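Local coordinates for protein C2 toxin component I (Clostridium botulinum, PDB 2J3X) that acts as the ADP-ribosyltransferase component of the binary C2 toxin and, as in related toxins, probably transfers ADP-ribose from NAD+ to actin of the target cell, at residues 109-115 with 131-136; 104-109 with 160-164; 226-231 with 376-380. The protein carries 2 engineered substitutions. All coordinates share one frame; numbering follows the deposited sequence.

Contact 1 (109-115 with 131-136); sequences LGINFSI and KVRQQI. With SO4 (sulfate ion), chain O; SO4 (sulfate ion), chain Q.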
# COMPACT_ATOMS: atom_id res chain seq x y z
N LEU A 109 -6.23 8.81 -2.45
CA LEU A 109 -6.22 8.56 -3.89
C LEU A 109 -5.08 9.34 -4.53
O LEU A 109 -5.07 9.54 -5.71
CB LEU A 109 -7.59 8.98 -4.50
CG LEU A 109 -8.77 8.22 -3.93
CD1 LEU A 109 -10.07 8.86 -4.42
CD2 LEU A 109 -8.76 6.72 -4.33
N GLY A 110 -4.13 9.81 -3.71
CA GLY A 110 -3.03 10.62 -4.23
C GLY A 110 -3.38 11.99 -4.80
O GLY A 110 -2.65 12.53 -5.64
N ILE A 111 -4.48 12.57 -4.32
CA ILE A 111 -4.96 13.86 -4.81
C ILE A 111 -4.68 14.91 -3.78
O ILE A 111 -5.24 14.89 -2.65
CB ILE A 111 -6.49 13.84 -5.12
CG1 ILE A 111 -6.77 12.85 -6.26
CG2 ILE A 111 -7.03 15.31 -5.37
CD1 ILE A 111 -8.34 12.67 -6.42
N ASN A 112 -3.75 15.80 -4.14
CA ASN A 112 -3.35 16.84 -3.22
C ASN A 112 -3.82 18.21 -3.67
O ASN A 112 -3.49 19.19 -3.03
CB ASN A 112 -1.83 16.86 -3.05
CG ASN A 112 -1.29 15.52 -2.53
OD1 ASN A 112 -1.86 14.95 -1.59
ND2 ASN A 112 -0.20 15.06 -3.11
N PHE A 113 -4.62 18.26 -4.73
CA PHE A 113 -5.15 19.53 -5.26
C PHE A 113 -6.61 19.63 -4.89
O PHE A 113 -7.23 18.62 -4.51
CB PHE A 113 -5.00 19.65 -6.79
CG PHE A 113 -5.53 18.45 -7.54
CD1 PHE A 113 -6.86 18.36 -7.93
CD2 PHE A 113 -4.68 17.40 -7.85
CE1 PHE A 113 -7.31 17.21 -8.62
CE2 PHE A 113 -5.12 16.28 -8.53
CZ PHE A 113 -6.42 16.20 -8.94
N SER A 114 -7.18 20.82 -5.01
CA SER A 114 -8.54 21.04 -4.51
C SER A 114 -9.56 20.61 -5.56
O SER A 114 -9.28 20.58 -6.78
CB SER A 114 -8.77 22.53 -4.20
OG SER A 114 -8.35 23.30 -5.32
N ILE A 115 -10.73 20.24 -5.05
CA ILE A 115 -11.75 19.66 -5.91
C ILE A 115 -12.93 20.62 -6.13
O ILE A 115 -13.36 20.82 -7.28
CB ILE A 115 -12.24 18.33 -5.25
CG1 ILE A 115 -11.14 17.26 -5.24
CG2 ILE A 115 -13.53 17.88 -5.93
CD1 ILE A 115 -10.61 16.98 -6.55
N LYS A 131 -9.25 16.34 -14.80
CA LYS A 131 -7.93 16.17 -14.18
C LYS A 131 -7.93 14.96 -13.23
O LYS A 131 -6.99 14.14 -13.27
CB LYS A 131 -7.60 17.46 -13.44
CG LYS A 131 -6.33 17.41 -12.65
CD LYS A 131 -6.07 18.80 -12.05
CE LYS A 131 -4.82 18.78 -11.20
NZ LYS A 131 -3.62 18.59 -11.98
N VAL A 132 -8.98 14.83 -12.41
CA VAL A 132 -9.13 13.67 -11.51
C VAL A 132 -9.22 12.38 -12.33
O VAL A 132 -8.49 11.43 -12.02
CB VAL A 132 -10.38 13.82 -10.60
CG1 VAL A 132 -10.69 12.49 -9.88
CG2 VAL A 132 -10.17 14.94 -9.54
N ARG A 133 -10.07 12.36 -13.37
CA ARG A 133 -10.18 11.17 -14.25
C ARG A 133 -8.82 10.77 -14.83
O ARG A 133 -8.43 9.60 -14.78
CB ARG A 133 -11.12 11.46 -15.40
CG ARG A 133 -12.58 11.39 -15.00
CD ARG A 133 -13.43 11.93 -16.17
NE ARG A 133 -14.85 11.75 -15.93
CZ ARG A 133 -15.81 12.26 -16.71
NH1 ARG A 133 -15.48 13.06 -17.74
NH2 ARG A 133 -17.10 12.01 -16.45
N GLN A 134 -8.07 11.74 -15.35
CA GLN A 134 -6.79 11.39 -15.96
C GLN A 134 -5.80 10.83 -14.93
O GLN A 134 -5.04 9.89 -15.20
CB GLN A 134 -6.22 12.58 -16.74
CG GLN A 134 -6.99 12.84 -18.05
CD GLN A 134 -7.20 11.53 -18.85
OE1 GLN A 134 -6.23 10.89 -19.28
NE2 GLN A 134 -8.45 11.11 -18.98
N GLN A 135 -5.84 11.35 -13.70
CA GLN A 135 -4.86 10.87 -12.72
C GLN A 135 -5.26 9.52 -12.08
O GLN A 135 -4.39 8.65 -11.85
CB GLN A 135 -4.75 11.92 -11.65
CG GLN A 135 -3.89 11.53 -10.49
CD GLN A 135 -3.61 12.72 -9.57
OE1 GLN A 135 -3.36 13.83 -10.05
NE2 GLN A 135 -3.62 12.47 -8.28
N ILE A 136 -6.55 9.33 -11.79
CA ILE A 136 -6.90 8.18 -10.96
C ILE A 136 -7.49 6.95 -11.68
O ILE A 136 -7.50 5.86 -11.10
CB ILE A 136 -7.83 8.56 -9.76
CG1 ILE A 136 -9.28 8.76 -10.21
CG2 ILE A 136 -7.35 9.84 -8.98
CD1 ILE A 136 -10.28 8.89 -9.10
S SO4 O . -11.53 21.01 -1.70
O1 SO4 O . -12.05 20.55 -0.43
O2 SO4 O . -10.86 19.87 -2.35
O3 SO4 O . -12.56 21.53 -2.59
O4 SO4 O . -10.54 22.12 -1.53
S SO4 Q . -1.10 19.52 -9.23
O1 SO4 Q . -0.82 19.13 -7.86
O2 SO4 Q . -1.74 18.38 -9.89
O3 SO4 Q . -2.03 20.66 -9.10
O4 SO4 Q . 0.09 19.83 -10.00
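Phe113 and Lys131 meet through two different torsions: CG of Phe113 is wedged between its own backbone N and carbonyl carbon (chi1 51°), which swings the ring toward the helix, while Lys131 runs extended and bends at its last bond alone. The extended part lays Lys131 CE over the centre of one ring face, 3.5 Å from the Phe113 centroid in a CH-pi contact. The bend then turns the ammonium, which stays over the same face with Lys131 NZ 4.6 Å from the Phe113 centroid, a cation-pi pair. NZ also donates to a sulfate, probably from the crystallisation liquor, which gives the charge a second partner in this crystal. Ile111 CG2 fills the opposite face, leaving the ring sandwiched between its own loop and the lysine. At the edge, Gln135 OE1 lies in the ring plane, 3.4 Å from Phe113 CE2, with the amide standing 82° to the ring. The other arm of that amide, Gln135 NE2, reaches Gly110 O at 2.8 Å, but the bond is bent (115°) and weak. Deeper in, Val132 CG2 sits 3.6 Å from Ile115 CD1 and also touches the ring edge, and Ile136 CG2 meets Ile111 CD1 at 3.9 Å. Ile209 and Ile211 of strand 206-216 back this apolar layer. This is an amphipathic helix whose apolar side packs against both a connecting loop and the sheet, in the first ADP-ribosyltransferase-like half.

Contact 2 (104-109 with 160-164); sequences FTPKEL and VPVIV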
# COMPACT_ATOMS: atom_id res chain seq x y z
N PHE A 104 -12.23 6.12 1.41
CA PHE A 104 -11.02 6.76 0.80
C PHE A 104 -11.24 8.25 0.74
O PHE A 104 -12.28 8.68 0.18
CB PHE A 104 -10.70 6.29 -0.62
CG PHE A 104 -10.01 4.99 -0.68
CD1 PHE A 104 -10.74 3.78 -0.60
CD2 PHE A 104 -8.65 4.94 -0.93
CE1 PHE A 104 -10.09 2.56 -0.67
CE2 PHE A 104 -7.98 3.73 -0.95
CZ PHE A 104 -8.69 2.54 -0.84
N THR A 105 -10.29 9.03 1.26
CA THR A 105 -10.27 10.49 1.06
C THR A 105 -9.49 10.85 -0.18
O THR A 105 -8.77 9.99 -0.73
CB THR A 105 -9.56 11.19 2.26
OG1 THR A 105 -8.23 10.71 2.31
CG2 THR A 105 -10.27 10.83 3.56
N PRO A 106 -9.60 12.12 -0.66
CA PRO A 106 -8.73 12.50 -1.80
C PRO A 106 -7.25 12.20 -1.55
O PRO A 106 -6.61 11.68 -2.45
CB PRO A 106 -8.98 14.01 -1.96
CG PRO A 106 -10.43 14.19 -1.43
CD PRO A 106 -10.55 13.20 -0.28
N LYS A 107 -6.74 12.50 -0.35
CA LYS A 107 -5.28 12.25 -0.12
C LYS A 107 -4.93 10.79 -0.34
O LYS A 107 -3.86 10.48 -0.86
CB LYS A 107 -4.83 12.64 1.31
CG LYS A 107 -4.60 14.10 1.48
CD LYS A 107 -4.52 14.43 2.97
CE LYS A 107 -4.32 15.95 3.15
NZ LYS A 107 -3.88 16.39 4.53
N GLU A 108 -5.83 9.88 0.08
CA GLU A 108 -5.62 8.44 -0.11
C GLU A 108 -5.76 7.93 -1.55
O GLU A 108 -5.49 6.75 -1.83
CB GLU A 108 -6.61 7.66 0.79
CG GLU A 108 -6.41 7.95 2.26
CD GLU A 108 -7.37 7.12 3.09
OE1 GLU A 108 -8.57 7.44 3.08
OE2 GLU A 108 -6.92 6.12 3.70
N LEU A 109 -6.23 8.81 -2.45
CA LEU A 109 -6.22 8.56 -3.89
C LEU A 109 -5.08 9.34 -4.53
O LEU A 109 -5.07 9.54 -5.71
CB LEU A 109 -7.59 8.98 -4.50
CG LEU A 109 -8.77 8.22 -3.93
CD1 LEU A 109 -10.07 8.86 -4.42
CD2 LEU A 109 -8.76 6.72 -4.33
N VAL A 160 -15.87 16.11 2.58
CA VAL A 160 -14.91 15.34 1.75
C VAL A 160 -15.54 15.32 0.35
O VAL A 160 -16.65 14.82 0.20
CB VAL A 160 -14.72 13.93 2.31
CG1 VAL A 160 -13.83 13.07 1.36
CG2 VAL A 160 -14.08 13.97 3.76
N PRO A 161 -14.89 15.95 -0.65
CA PRO A 161 -15.52 16.21 -1.94
C PRO A 161 -15.50 15.04 -2.94
O PRO A 161 -15.89 15.23 -4.06
CB PRO A 161 -14.72 17.40 -2.47
CG PRO A 161 -13.33 17.13 -1.92
CD PRO A 161 -13.58 16.67 -0.52
N VAL A 162 -15.01 13.88 -2.51
CA VAL A 162 -15.12 12.65 -3.33
C VAL A 162 -15.87 11.58 -2.58
O VAL A 162 -15.82 11.50 -1.32
CB VAL A 162 -13.73 12.11 -3.79
CG1 VAL A 162 -12.97 13.26 -4.48
CG2 VAL A 162 -12.99 11.50 -2.60
N ILE A 163 -16.55 10.72 -3.34
CA ILE A 163 -17.31 9.58 -2.77
C ILE A 163 -16.84 8.40 -3.62
O ILE A 163 -16.84 8.50 -4.82
CB ILE A 163 -18.84 9.77 -2.90
CG1 ILE A 163 -19.35 10.93 -2.02
CG2 ILE A 163 -19.60 8.52 -2.45
CD1 ILE A 163 -20.70 11.39 -2.51
N VAL A 164 -16.42 7.30 -2.98
CA VAL A 164 -16.02 6.14 -3.70
C VAL A 164 -16.98 5.01 -3.45
O VAL A 164 -17.08 4.55 -2.33
CB VAL A 164 -14.57 5.72 -3.25
CG1 VAL A 164 -14.06 4.52 -4.08
CG2 VAL A 164 -13.61 6.93 -3.43
O HOH W 1 -14.68 9.40 0.27
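A single water bridges Phe104 and Val162, donating a hydrogen to the carbonyl O of each; it lies 2.9 Å from Val162 O and a doubtfully short 2.5 Å from Phe104 O. No direct hydrogen bond joins the two segments, and the rest of the contact is apolar. Pro106 is its centre. Its ring sets CD 3.7 Å from Val160 CG1, crossing that side chain at a slant, and CD is also 3.8 Å from Val162 CG2, where the proline and valine side chains pass each other pointing in opposite directions. With CG1 of Val162 beside its backbone N (chi1 -53°), CG2 falls between the N and the carbonyl carbon, and both methyls bear on the proline, CG1 approaching Pro106 CG. Pro161 adds its CD, 4.1 Å from Pro106 CG. Two residues further along the strand, Val164 CG2 nests between Phe104 CB at 4.1 Å and Leu109 CD1 at 4.2 Å. The loop keeps its shape through a reciprocal pair of bonds: Thr105 N donates to Glu108 OE1 at 3.0 Å, nearly straight (163°) and from the anti side of the carboxylate, while Glu108 N returns a weak bond to Thr105 OG1. Glu108 OE2 has a separate partner in the salt bridge to Lys143, so both carboxylate oxygens are engaged. Strand 162-168 runs between strands 98-102 and 206-216, bonded through Val164 to Val102 and through Ile163 to Ile209 and Ile211; the 104-109 turn lies over this part of the sheet, with Phe104 and Leu109 also resting on Tyr141 of strand 141-143.

Contact 3 (226-231 with 376-380); sequences SEAWGA and AFIYG. With SO4 (sulfate ion), chain V.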
# COMPACT_ATOMS: atom_id res chain seq x y z
N SER A 226 7.81 -13.46 0.80
CA SER A 226 7.43 -14.79 0.33
C SER A 226 8.61 -15.41 -0.37
O SER A 226 8.83 -15.20 -1.56
CB SER A 226 6.26 -14.72 -0.67
OG SER A 226 5.86 -16.03 -1.10
N GLU A 227 9.34 -16.23 0.36
CA GLU A 227 10.39 -16.99 -0.30
C GLU A 227 9.74 -17.94 -1.29
O GLU A 227 10.32 -18.19 -2.35
CB GLU A 227 11.17 -17.77 0.74
CG GLU A 227 12.31 -18.61 0.15
CD GLU A 227 13.52 -17.83 -0.30
OE1 GLU A 227 13.55 -16.61 -0.21
OE2 GLU A 227 14.49 -18.43 -0.77
N ALA A 228 8.54 -18.46 -0.96
CA ALA A 228 7.84 -19.39 -1.87
C ALA A 228 7.59 -18.80 -3.23
O ALA A 228 7.65 -19.53 -4.23
CB ALA A 228 6.47 -19.89 -1.25
N TRP A 229 7.27 -17.50 -3.28
CA TRP A 229 7.07 -16.82 -4.59
C TRP A 229 8.35 -16.88 -5.42
O TRP A 229 8.33 -17.17 -6.62
CB TRP A 229 6.64 -15.36 -4.41
CG TRP A 229 6.23 -14.73 -5.71
CD1 TRP A 229 4.96 -14.73 -6.24
CD2 TRP A 229 7.08 -14.09 -6.68
NE1 TRP A 229 4.96 -14.08 -7.44
CE2 TRP A 229 6.23 -13.68 -7.76
CE3 TRP A 229 8.46 -13.78 -6.73
CZ2 TRP A 229 6.70 -12.96 -8.87
CZ3 TRP A 229 8.96 -13.08 -7.88
CH2 TRP A 229 8.06 -12.69 -8.95
N GLY A 230 9.48 -16.58 -4.76
CA GLY A 230 10.76 -16.66 -5.45
C GLY A 230 11.06 -18.10 -5.89
O GLY A 230 11.53 -18.33 -7.00
N ALA A 231 10.80 -19.08 -5.03
CA ALA A 231 11.06 -20.48 -5.42
C ALA A 231 10.20 -20.94 -6.59
O ALA A 231 10.69 -21.64 -7.48
CB ALA A 231 10.82 -21.44 -4.18
N ALA A 376 14.86 -10.06 -11.70
CA ALA A 376 14.76 -11.47 -11.28
C ALA A 376 14.81 -11.53 -9.79
O ALA A 376 15.54 -10.77 -9.13
CB ALA A 376 15.94 -12.28 -11.86
N PHE A 377 14.08 -12.49 -9.25
CA PHE A 377 14.27 -12.83 -7.83
C PHE A 377 15.55 -13.65 -7.75
O PHE A 377 15.77 -14.58 -8.52
CB PHE A 377 13.06 -13.68 -7.36
CG PHE A 377 12.98 -13.94 -5.88
CD1 PHE A 377 13.92 -14.79 -5.21
CD2 PHE A 377 11.97 -13.36 -5.15
CE1 PHE A 377 13.82 -15.03 -3.84
CE2 PHE A 377 11.81 -13.62 -3.76
CZ PHE A 377 12.75 -14.50 -3.10
N ILE A 378 16.41 -13.25 -6.80
CA ILE A 378 17.71 -13.90 -6.62
C ILE A 378 17.47 -15.16 -5.80
O ILE A 378 17.63 -15.19 -4.55
CB ILE A 378 18.68 -12.89 -5.97
CG1 ILE A 378 18.77 -11.63 -6.86
CG2 ILE A 378 20.07 -13.54 -5.73
CD1 ILE A 378 19.21 -11.83 -8.29
N TYR A 379 17.08 -16.21 -6.53
CA TYR A 379 16.75 -17.52 -5.94
C TYR A 379 17.75 -18.51 -6.49
O TYR A 379 17.99 -18.52 -7.69
CB TYR A 379 15.32 -17.95 -6.28
CG TYR A 379 14.93 -19.22 -5.54
CD1 TYR A 379 14.46 -19.16 -4.26
CD2 TYR A 379 15.05 -20.49 -6.15
CE1 TYR A 379 14.15 -20.32 -3.52
CE2 TYR A 379 14.73 -21.67 -5.41
CZ TYR A 379 14.29 -21.57 -4.11
OH TYR A 379 13.96 -22.71 -3.36
N GLY A 380 18.33 -19.35 -5.61
CA GLY A 380 19.26 -20.39 -6.11
C GLY A 380 20.71 -19.96 -5.88
O GLY A 380 21.64 -20.73 -6.19
S SO4 V . 7.95 -18.92 2.70
O1 SO4 V . 6.64 -19.21 3.30
O2 SO4 V . 8.00 -19.83 1.59
O3 SO4 V . 8.12 -17.56 2.23
O4 SO4 V . 9.06 -19.34 3.54
O HOH W 2 16.74 -17.12 -2.23
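Two aromatic rings, Phe377 and Tyr379, each take a backbone CA of the helix on one face. Gly230 CA stands over the centre of Phe377, 3.4 Å from its centroid, and Ala231 CA lies over Tyr379, 3.6 Å from that centroid; both are CH-pi contacts. At the edges sits one carboxylate: Glu227 OE1 lies in the plane of the Phe377 ring, 3.7 Å from CZ, and Glu227 OE2 approaches the edge of Tyr379, 3.4 Å from CE1. A bend at chi2 (75°) folds the glutamate back to reach both. Phe377 CD2 meets the indole of Trp229 at its edge, in plane, 3.9 Å from CE3, while NE1 is bonded to Gln293. Ala231 CB closes on Tyr379 CZ at 3.5 Å. Because Gly230 carries no side chain, the Phe377 ring can lie flat against the helix. Ser226 OG caps the helix by accepting from Trp229 N; a sulfate, probably from the crystallisation liquor, takes weak bonds from Glu227 N and Ala228 N there. The chemistry is mostly dispersion, to which Glu227, so far as it is ionised, may add a mild attraction for the C-H edges of both rings; the anion fits the partial positive charge expected at a helix start.

In the fold
Along the chain from the N terminus, contact 2 opens first, in the loop after strand 98-102, and contact 1 opens directly behind it, sharing Leu109. Contact 1 closes on helix 126-136, and contact 2 closes later on strand 162-168, so contact 1 is nested inside the loop of contact 2. The two touch, with a probable hydrogen bond from Ile111 N to Pro106 O, and together they tie one long loop to both a helix and the mixed sheet that holds strand 162-168. Contact 3 follows in series, in the second ADP-ribosyltransferase-like half, joining helix 227-234 to the end of strand 375-377. It lies across the chain's centre, about 36 Å from each of the others, centre to centre.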